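Local structure of peptide methionine sulfoxide reductase msrA/msrB (Neisseria gonorrhoeae, 2H30) at residues A14-P17 against H18-T22; A67-S71 against A72-T76; I142-A145 against Q146-L150; L54-L57 against G58-E61. The protein probably acts as a thioredoxin-like electron carrier, using electrons from DsbD to reduce the downstream methionine sulfoxide reductase domains of PilB by thiol-disulfide exchange. The protein carries 2 engineered substitutions. All blocks are in the same frame, centred on the assembly; numbering follows the deposited sequence.

Contact 1 (A14-P17 against H18-T22). Engineered in segment 18-22: Met20 (natural residue Leu).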
loop_
_atom_site.group_PDB
_atom_site.type_symbol
_atom_site.label_atom_id
_atom_site.label_comp_id
_atom_site.label_asym_id
_atom_site.label_seq_id
_atom_site.Cartn_x
_atom_site.Cartn_y
_atom_site.Cartn_z
ATOM N N ALA A 14 -3.598 13.717 12.527
ATOM C CA ALA A 14 -4.461 12.475 12.415
ATOM C C ALA A 14 -3.575 11.288 12.092
ATOM O O ALA A 14 -2.547 11.441 11.434
ATOM C CB ALA A 14 -5.487 12.629 11.331
ATOM N N THR A 15 -4.009 10.103 12.493
ATOM C CA THR A 15 -3.230 8.897 12.153
ATOM C C THR A 15 -3.509 8.524 10.695
ATOM O O THR A 15 -4.536 8.933 10.104
ATOM C CB THR A 15 -3.657 7.691 12.989
ATOM O OG1 THR A 15 -5.052 7.373 12.755
ATOM C CG2 THR A 15 -3.365 7.908 14.500
ATOM N N VAL A 16 -2.645 7.692 10.124
ATOM C CA VAL A 16 -2.917 7.204 8.784
ATOM C C VAL A 16 -4.276 6.525 8.638
ATOM O O VAL A 16 -5.004 6.844 7.711
ATOM C CB VAL A 16 -1.746 6.290 8.232
ATOM C CG1 VAL A 16 -2.112 5.681 6.917
ATOM C CG2 VAL A 16 -0.488 7.116 8.088
ATOM N N PRO A 17 -4.631 5.570 9.525
ATOM C CA PRO A 17 -5.988 4.983 9.366
ATOM C C PRO A 17 -7.120 5.995 9.481
ATOM O O PRO A 17 -8.119 5.853 8.765
ATOM C CB PRO A 17 -6.077 3.906 10.459
ATOM C CG PRO A 17 -4.662 3.663 10.924
ATOM C CD PRO A 17 -3.870 4.923 10.614
ATOM N N HIS A 18 -6.975 7.013 10.334
ATOM C CA HIS A 18 -8.038 8.010 10.435
ATOM C C HIS A 18 -8.163 8.752 9.114
ATOM O O HIS A 18 -9.267 8.917 8.573
ATOM C CB HIS A 18 -7.823 8.986 11.608
ATOM C CG HIS A 18 -8.983 9.914 11.792
ATOM N ND1 HIS A 18 -10.193 9.497 12.313
ATOM C CD2 HIS A 18 -9.150 11.211 11.436
ATOM C CE1 HIS A 18 -11.042 10.514 12.308
ATOM N NE2 HIS A 18 -10.430 11.566 11.788
ATOM N N THR A 19 -7.033 9.143 8.537
ATOM C CA THR A 19 -7.035 9.834 7.265
ATOM C C THR A 19 -7.627 8.959 6.151
ATOM O O THR A 19 -8.331 9.412 5.255
ATOM C CB THR A 19 -5.587 10.226 6.912
ATOM O OG1 THR A 19 -5.092 11.114 7.921
ATOM C CG2 THR A 19 -5.494 10.896 5.531
HETATM N N MSE A 20 -7.298 7.686 6.203
HETATM C CA MSE A 20 -7.707 6.803 5.126
HETATM C C MSE A 20 -9.177 6.488 5.228
HETATM O O MSE A 20 -9.832 6.134 4.255
HETATM C CB MSE A 20 -6.854 5.559 5.148
HETATM C CG MSE A 20 -6.962 4.733 3.929
HETATM SE SE MSE A 20 -5.664 3.390 4.304
HETATM C CE MSE A 20 -4.083 4.412 4.374
ATOM N N SER A 21 -9.730 6.652 6.417
ATOM C CA SER A 21 -11.145 6.302 6.619
ATOM C C SER A 21 -12.156 7.328 5.951
ATOM O O SER A 21 -13.383 7.110 5.839
ATOM C CB SER A 21 -11.356 5.855 8.093
ATOM O OG SER A 21 -10.628 4.603 8.366
ATOM N N THR A 22 -11.612 8.395 5.356
ATOM C CA THR A 22 -12.397 9.300 4.565
ATOM C C THR A 22 -12.224 8.999 3.060
ATOM O O THR A 22 -12.714 9.725 2.179
ATOM C CB THR A 22 -11.971 10.766 4.900
ATOM O OG1 THR A 22 -10.758 11.056 4.221
ATOM C CG2 THR A 22 -11.680 10.881 6.407
#

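Contact 2 (A67-S71 against A72-T76)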
loop_
_atom_site.group_PDB
_atom_site.type_symbol
_atom_site.label_atom_id
_atom_site.label_comp_id
_atom_site.label_asym_id
_atom_site.label_seq_id
_atom_site.Cartn_x
_atom_site.Cartn_y
_atom_site.Cartn_z
ATOM N N ALA A 67 -2.477 -16.927 3.354
ATOM C CA ALA A 67 -2.586 -17.085 4.796
ATOM C C ALA A 67 -1.374 -16.578 5.609
ATOM O O ALA A 67 -1.560 -16.150 6.749
ATOM C CB ALA A 67 -2.804 -18.574 5.123
ATOM N N LYS A 68 -0.167 -16.617 5.027
ATOM C CA LYS A 68 1.022 -16.137 5.759
ATOM C C LYS A 68 0.908 -14.659 6.126
ATOM O O LYS A 68 1.585 -14.199 7.036
ATOM C CB LYS A 68 2.298 -16.332 4.957
ATOM C CG LYS A 68 2.642 -17.771 4.766
ATOM C CD LYS A 68 4.013 -17.901 4.145
ATOM C CE LYS A 68 4.054 -17.465 2.712
ATOM N NZ LYS A 68 3.126 -18.306 1.874
ATOM N N PHE A 69 0.066 -13.936 5.375
ATOM C CA PHE A 69 -0.089 -12.499 5.640
ATOM C C PHE A 69 -1.327 -12.212 6.451
ATOM O O PHE A 69 -1.684 -11.051 6.627
ATOM C CB PHE A 69 -0.154 -11.726 4.289
ATOM C CG PHE A 69 1.211 -11.617 3.638
ATOM C CD1 PHE A 69 2.057 -10.516 3.973
ATOM C CD2 PHE A 69 1.717 -12.619 2.793
ATOM C CE1 PHE A 69 3.331 -10.385 3.409
ATOM C CE2 PHE A 69 3.071 -12.490 2.235
ATOM C CZ PHE A 69 3.862 -11.336 2.542
ATOM N N SER A 70 -2.000 -13.261 6.945
ATOM C CA SER A 70 -3.297 -13.029 7.542
ATOM C C SER A 70 -3.267 -12.206 8.823
ATOM O O SER A 70 -4.321 -11.657 9.200
ATOM C CB SER A 70 -4.054 -14.334 7.743
ATOM O OG SER A 70 -3.372 -15.071 8.712
ATOM N N SER A 71 -2.106 -12.082 9.455
ATOM C CA SER A 71 -2.020 -11.315 10.710
ATOM C C SER A 71 -1.994 -9.804 10.453
ATOM O O SER A 71 -2.013 -9.043 11.420
ATOM C CB SER A 71 -0.779 -11.702 11.539
ATOM O OG SER A 71 0.396 -11.320 10.849
ATOM N N ALA A 72 -1.886 -9.393 9.161
ATOM C CA ALA A 72 -1.780 -7.953 8.856
ATOM C C ALA A 72 -2.831 -7.596 7.847
ATOM O O ALA A 72 -3.294 -8.459 7.099
ATOM C CB ALA A 72 -0.360 -7.639 8.225
ATOM N N ASN A 73 -3.142 -6.306 7.772
ATOM C CA ASN A 73 -3.929 -5.782 6.656
ATOM C C ASN A 73 -2.945 -5.409 5.546
ATOM O O ASN A 73 -2.020 -4.656 5.812
ATOM C CB ASN A 73 -4.642 -4.505 7.059
ATOM C CG ASN A 73 -5.538 -4.678 8.326
ATOM O OD1 ASN A 73 -5.461 -3.884 9.258
ATOM N ND2 ASN A 73 -6.326 -5.717 8.333
ATOM N N LEU A 74 -3.145 -5.942 4.349
ATOM C CA LEU A 74 -2.291 -5.525 3.225
ATOM C C LEU A 74 -3.135 -4.694 2.276
ATOM O O LEU A 74 -4.195 -5.125 1.768
ATOM C CB LEU A 74 -1.793 -6.762 2.496
ATOM C CG LEU A 74 -0.357 -7.038 2.729
ATOM C CD1 LEU A 74 -0.006 -8.349 2.040
ATOM C CD2 LEU A 74 0.501 -5.970 2.112
ATOM N N ILE A 75 -2.692 -3.450 2.107
ATOM C CA ILE A 75 -3.379 -2.566 1.170
ATOM C C ILE A 75 -2.398 -1.814 0.283
ATOM O O ILE A 75 -1.201 -1.769 0.582
ATOM C CB ILE A 75 -4.305 -1.589 1.899
ATOM C CG1 ILE A 75 -3.472 -0.663 2.727
ATOM C CG2 ILE A 75 -5.359 -2.353 2.769
ATOM C CD1 ILE A 75 -4.256 0.531 3.211
ATOM N N THR A 76 -2.901 -1.264 -0.811
ATOM C CA THR A 76 -2.030 -0.426 -1.647
ATOM C C THR A 76 -2.698 0.946 -1.774
ATOM O O THR A 76 -3.924 1.044 -1.617
ATOM C CB THR A 76 -1.763 -1.022 -3.052
ATOM O OG1 THR A 76 -2.901 -0.812 -3.902
ATOM C CG2 THR A 76 -1.437 -2.541 -2.898
#

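Contact 3 (I142-A145 against Q146-L150)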
loop_
_atom_site.group_PDB
_atom_site.type_symbol
_atom_site.label_atom_id
_atom_site.label_comp_id
_atom_site.label_asym_id
_atom_site.label_seq_id
_atom_site.Cartn_x
_atom_site.Cartn_y
_atom_site.Cartn_z
ATOM N N ILE A 142 10.252 -4.441 -1.989
ATOM C CA ILE A 142 10.601 -5.431 -0.981
ATOM C C ILE A 142 10.163 -6.789 -1.525
ATOM O O ILE A 142 9.202 -6.859 -2.314
ATOM C CB ILE A 142 10.036 -5.199 0.419
ATOM C CG1 ILE A 142 8.501 -5.242 0.429
ATOM C CG2 ILE A 142 10.569 -3.873 0.997
ATOM C CD1 ILE A 142 7.864 -5.039 1.806
ATOM N N ASN A 143 10.907 -7.818 -1.109
ATOM C CA ASN A 143 10.491 -9.177 -1.454
ATOM C C ASN A 143 9.555 -9.806 -0.425
ATOM O O ASN A 143 9.283 -9.206 0.628
ATOM C CB ASN A 143 11.728 -10.054 -1.757
ATOM C CG ASN A 143 12.659 -10.184 -0.591
ATOM O OD1 ASN A 143 12.252 -10.326 0.556
ATOM N ND2 ASN A 143 14.001 -10.130 -0.885
ATOM N N GLU A 144 9.061 -11.018 -0.718
ATOM C CA GLU A 144 8.032 -11.652 0.182
ATOM C C GLU A 144 8.549 -11.947 1.590
ATOM O O GLU A 144 7.859 -11.631 2.598
ATOM C CB GLU A 144 7.482 -12.906 -0.418
ATOM C CG GLU A 144 6.360 -13.410 0.374
ATOM C CD GLU A 144 5.763 -14.677 -0.220
ATOM O OE1 GLU A 144 4.830 -15.234 0.397
ATOM O OE2 GLU A 144 6.202 -15.051 -1.332
ATOM N N ALA A 145 9.832 -12.283 1.671
ATOM C CA ALA A 145 10.484 -12.544 2.955
ATOM C C ALA A 145 10.649 -11.297 3.771
ATOM O O ALA A 145 10.443 -11.321 4.973
ATOM C CB ALA A 145 11.887 -13.220 2.716
ATOM N N GLN A 146 11.056 -10.195 3.110
ATOM C CA GLN A 146 11.147 -8.882 3.783
ATOM C C GLN A 146 9.758 -8.398 4.256
ATOM O O GLN A 146 9.615 -7.911 5.385
ATOM C CB GLN A 146 11.711 -7.856 2.809
ATOM C CG GLN A 146 13.229 -8.061 2.606
ATOM C CD GLN A 146 13.755 -7.209 1.496
ATOM O OE1 GLN A 146 13.080 -6.967 0.473
ATOM N NE2 GLN A 146 15.041 -6.779 1.643
ATOM N N ALA A 147 8.746 -8.591 3.423
ATOM C CA ALA A 147 7.375 -8.194 3.838
ATOM C C ALA A 147 6.907 -9.008 5.048
ATOM O O ALA A 147 6.331 -8.493 5.993
ATOM C CB ALA A 147 6.397 -8.355 2.649
ATOM N N LEU A 148 7.184 -10.316 5.021
ATOM C CA LEU A 148 6.795 -11.118 6.182
ATOM C C LEU A 148 7.562 -10.738 7.438
ATOM O O LEU A 148 6.978 -10.784 8.533
ATOM C CB LEU A 148 7.028 -12.611 5.820
ATOM C CG LEU A 148 6.009 -13.177 4.826
ATOM C CD1 LEU A 148 6.532 -14.529 4.373
ATOM C CD2 LEU A 148 4.580 -13.329 5.419
ATOM N N ALA A 149 8.864 -10.430 7.276
ATOM C CA ALA A 149 9.689 -10.017 8.400
ATOM C C ALA A 149 9.113 -8.726 9.000
ATOM O O ALA A 149 8.911 -8.620 10.226
ATOM C CB ALA A 149 11.115 -9.814 7.935
ATOM N N LEU A 150 8.700 -7.803 8.118
ATOM C CA LEU A 150 8.158 -6.514 8.637
ATOM C C LEU A 150 6.846 -6.673 9.401
ATOM O O LEU A 150 6.581 -5.969 10.394
ATOM C CB LEU A 150 7.862 -5.547 7.487
ATOM C CG LEU A 150 9.008 -4.826 6.819
ATOM C CD1 LEU A 150 8.334 -3.904 5.754
ATOM C CD2 LEU A 150 9.686 -3.946 7.874
#

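Contact 4 (L54-L57 against G58-E61)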
loop_
_atom_site.group_PDB
_atom_site.type_symbol
_atom_site.label_atom_id
_atom_site.label_comp_id
_atom_site.label_asym_id
_atom_site.label_seq_id
_atom_site.Cartn_x
_atom_site.Cartn_y
_atom_site.Cartn_z
ATOM N N LEU A 54 3.820 -1.636 -11.629
ATOM C CA LEU A 54 2.803 -2.436 -12.323
ATOM C C LEU A 54 3.165 -3.927 -12.345
ATOM O O LEU A 54 2.304 -4.806 -12.171
ATOM C CB LEU A 54 2.559 -1.973 -13.752
ATOM C CG LEU A 54 2.206 -0.502 -13.883
ATOM C CD1 LEU A 54 1.912 -0.332 -15.363
ATOM C CD2 LEU A 54 0.918 -0.348 -13.122
ATOM N N SER A 55 4.469 -4.203 -12.500
ATOM C CA SER A 55 4.912 -5.631 -12.553
ATOM C C SER A 55 4.700 -6.372 -11.244
ATOM O O SER A 55 4.730 -7.612 -11.218
ATOM C CB SER A 55 6.396 -5.667 -12.928
ATOM O OG SER A 55 7.226 -5.309 -11.828
ATOM N N GLU A 56 4.546 -5.589 -10.153
ATOM C CA GLU A 56 4.471 -6.134 -8.818
ATOM C C GLU A 56 3.006 -6.206 -8.305
ATOM O O GLU A 56 2.772 -6.708 -7.196
ATOM C CB GLU A 56 5.301 -5.275 -7.868
ATOM C CG GLU A 56 6.796 -5.430 -8.075
ATOM C CD GLU A 56 7.609 -4.450 -7.179
ATOM O OE1 GLU A 56 6.991 -3.595 -6.500
ATOM O OE2 GLU A 56 8.866 -4.551 -7.142
ATOM N N LEU A 57 2.056 -5.740 -9.100
ATOM C CA LEU A 57 0.614 -5.759 -8.645
ATOM C C LEU A 57 0.138 -7.204 -8.408
ATOM O O LEU A 57 -0.503 -7.478 -7.379
ATOM C CB LEU A 57 -0.306 -5.063 -9.630
ATOM C CG LEU A 57 -0.122 -3.555 -9.760
ATOM C CD1 LEU A 57 -0.933 -3.076 -10.929
ATOM C CD2 LEU A 57 -0.573 -2.898 -8.447
ATOM N N GLY A 58 0.549 -8.108 -9.299
ATOM C CA GLY A 58 0.116 -9.531 -9.125
ATOM C C GLY A 58 0.741 -10.146 -7.878
ATOM O O GLY A 58 0.132 -10.965 -7.190
ATOM N N GLN A 59 1.991 -9.786 -7.605
ATOM C CA GLN A 59 2.676 -10.220 -6.422
ATOM C C GLN A 59 1.950 -9.750 -5.160
ATOM O O GLN A 59 1.697 -10.530 -4.257
ATOM C CB GLN A 59 4.094 -9.646 -6.494
ATOM C CG GLN A 59 4.953 -10.068 -5.366
ATOM C CD GLN A 59 6.295 -9.292 -5.417
ATOM O OE1 GLN A 59 6.285 -8.074 -5.399
ATOM N NE2 GLN A 59 7.419 -10.004 -5.463
ATOM N N ALA A 60 1.643 -8.454 -5.109
ATOM C CA ALA A 60 0.950 -7.913 -3.927
ATOM C C ALA A 60 -0.426 -8.554 -3.757
ATOM O O ALA A 60 -0.841 -8.794 -2.633
ATOM C CB ALA A 60 0.804 -6.361 -4.118
ATOM N N GLU A 61 -1.099 -8.815 -4.868
ATOM C CA GLU A 61 -2.421 -9.470 -4.778
ATOM C C GLU A 61 -2.278 -10.872 -4.172
ATOM O O GLU A 61 -3.104 -11.270 -3.340
ATOM C CB GLU A 61 -3.017 -9.565 -6.183
ATOM C CG GLU A 61 -4.462 -10.061 -6.095
ATOM C CD GLU A 61 -5.063 -10.375 -7.442
ATOM O OE1 GLU A 61 -4.327 -10.816 -8.382
ATOM O OE2 GLU A 61 -6.310 -10.210 -7.589
HETATM O O HOH W 1 1.504 -7.502 -11.968
#

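Contact 1 (A14-P17 against H18-T22)
Thr15 meets His18 at the start of helix 16-20. Thr15 OG1 accepts from His18 N at 3.1 Å, with an N-H...O angle of 155°. This makes Thr15 the N-cap residue. Its hydroxyl is tucked between its own backbone N and carbonyl carbon (chi1 61°), which turns OG1 in over the first turn. The two side chains cross at about a right angle, and OG1 also lies 3.4 Å from His18 CB. Thr15 O accepts a nearly straight bond from Thr19 N (3.0 Å). Ala14 CB reaches the CD2 corner of the His18 ring obliquely. Ala14 CB also lies 3.8 Å from Thr19 OG1.

One residue on, Val16 O accepts from Met20 N. Met20 is an engineered selenomethionine, Leu in the natural sequence. It runs beside Val16 and points the same way. A bend at its last torsion (chi3 -63°) brings CE to Val16 CG1 at 3.5 Å, a tight contact for two carbons. Both side chains also pack on Ile113 and Ile43, so this face of the helix is turned into the protein. Ser21 closes the far end. Its OG donates to Pro17 O at 2.8 Å, with the donor tilted from the carbonyl plane, and Ser21 N adds a weak bond to the same oxygen.

Thr22 OG1 likewise turns back, donating to Thr19 O at 3.1 Å. Hydroxyls thus serve both ends of a very short helix: Thr15 receives an amide N-H at the start, while Ser21 and Thr22 donate to carbonyls near the finish.

Contact 2 (A67-S71 against A72-T76)
The Phe69 ring and the Leu74 side chain meet across a tight turn. Only one methyl of the leucine does the touching. Leu74 CD1 approaches the ring obliquely, by the CG-CD1 bond. It is 3.6 Å from Phe69 CD1 and 3.8 Å from Phe69 CG. The ring carbon CE1 is a little farther from the same methyl, at 4.1 Å. The two side chains are inclined to each other rather than side by side. Phe69 CG stands beside its backbone N (chi1 -75°), and this swings the ring to the side on which Leu74 projects.

The backbone brings the pair together. Residues Phe69 to Ala72 form a type I beta turn, closed by Ala72 N donating to Phe69 O at 3.0 Å. The N-H...O angle is 166°, but the donor sits well above the carbonyl plane. Before the turn, Ala67 O receives two bonds from Ser70. Ser70 N and Ser70 OG each donate to it, both at 2.9 Å, and the hydroxyl lies in the carbonyl plane. The short 3-10 segment is thereby joined to the turn by backbone and side chain alike.

The turn leads from helix 51-64 into strand 73-78. The Phe69 ring stacks with Trp63 near the end of that helix and touches Leu148 of helix 144-152. Ala72 packs on Ile151 of the same helix. Leu74 rests on Leu42, and the strand pairs in parallel with strand 41-45.

Contact 3 (I142-A145 against Q146-L150)
Asn143 and Gln146 exchange hydrogen bonds at the start of helix 144-152. Asn143 OD1 accepts from Gln146 N at 2.8 Å, nearly in line with the side-chain carbonyl. In return, Asn143 N donates to Gln146 OE1, also at 2.8 Å. This second bond lies in the amide plane, on a lone pair. A chi1 of 61° turns the Asn143 amide back toward Gln146 N. The two amide planes are 29° apart and stacked. Gln146 NE2 is held from outside by Leu158 O.

Backbone bonds continue the helix. Ala147 N donates to Asn143 O at 2.9 Å, and Leu148 N to Glu144 O at 2.8 Å.

The apolar contacts centre on Ile142, just before the cap. Its CD1 lies 3.7 Å from Ala147 CB and 4.1 Å from Leu150 CD1. Glu144 and Leu148 run alongside each other, with looser carbon contact. Ala147 and Glu144 also touch Trp63 of helix 51-64.

The reciprocal pairing of Asn143 and Gln146 is a capping box. Here it begins the C-terminal helix of the thioredoxin-like fold.

Contact 4 (L54-L57 against G58-E61)
The Glu56 carboxylate and the Gln59 amide are the flat groups here, with planes 40° apart. The two side chains run side by side and point the same way. They meet through the amide oxygen and the methylenes: Gln59 OE1 lies 3.8 Å from Glu56 CG and 3.9 Å from Glu56 CB. The last torsion of Gln59 (chi3 57°) turns OE1 toward the Glu56 methylenes. The carboxylate itself is held outside this pair. Glu56 OE1 forms a salt bridge with Lys44, and Glu56 OE2 is bonded to Ser141 OG. Together they fix how the carboxylate is turned.

The backbone is less regular. Ala60 N donates to Glu56 O and Glu61 N to Leu57 O, both at 2.9 Å. The usual bonds from Gly58 N to Leu54 O and from Gln59 N to Ser55 O, four residues back, are missing, and the helix kinks there. A water bridges the first broken pair. It accepts from Gly58 N at 2.9 Å and donates to Leu54 O at 2.8 Å. Leu57 turns to the protein interior and touches Leu103. Glu61 OE2 is bonded to Lys102 N.

This is a kinked helix of the beta-alpha-beta unit of strand 41-45, helix 51-64 and strand 73-78. Cys50 lies just before the helix and Cys53 in its first turn, consistent with the CxxC motif of thioredoxins.

All four contacts are local and follow one another along the chain, so none nests or crosses. Contact 1 comes first, forming the short N-terminal helix 16-20. Contact 4 is next, within helix 51-64. Contact 2 then closes the turn that takes the chain from that helix into strand 73-78. Contact 3 begins helix 144-152. Contacts 2 and 3 pack together through Phe69 and Leu148, and Lys68 lies beside Glu144. Contact 1 touches contact 2 where Met20 SE meets Ile75 CD1. Contacts 3 and 4 do not touch, though their nearest atoms are about 4 Å apart. Contact 1 lies across the chain's centre from both.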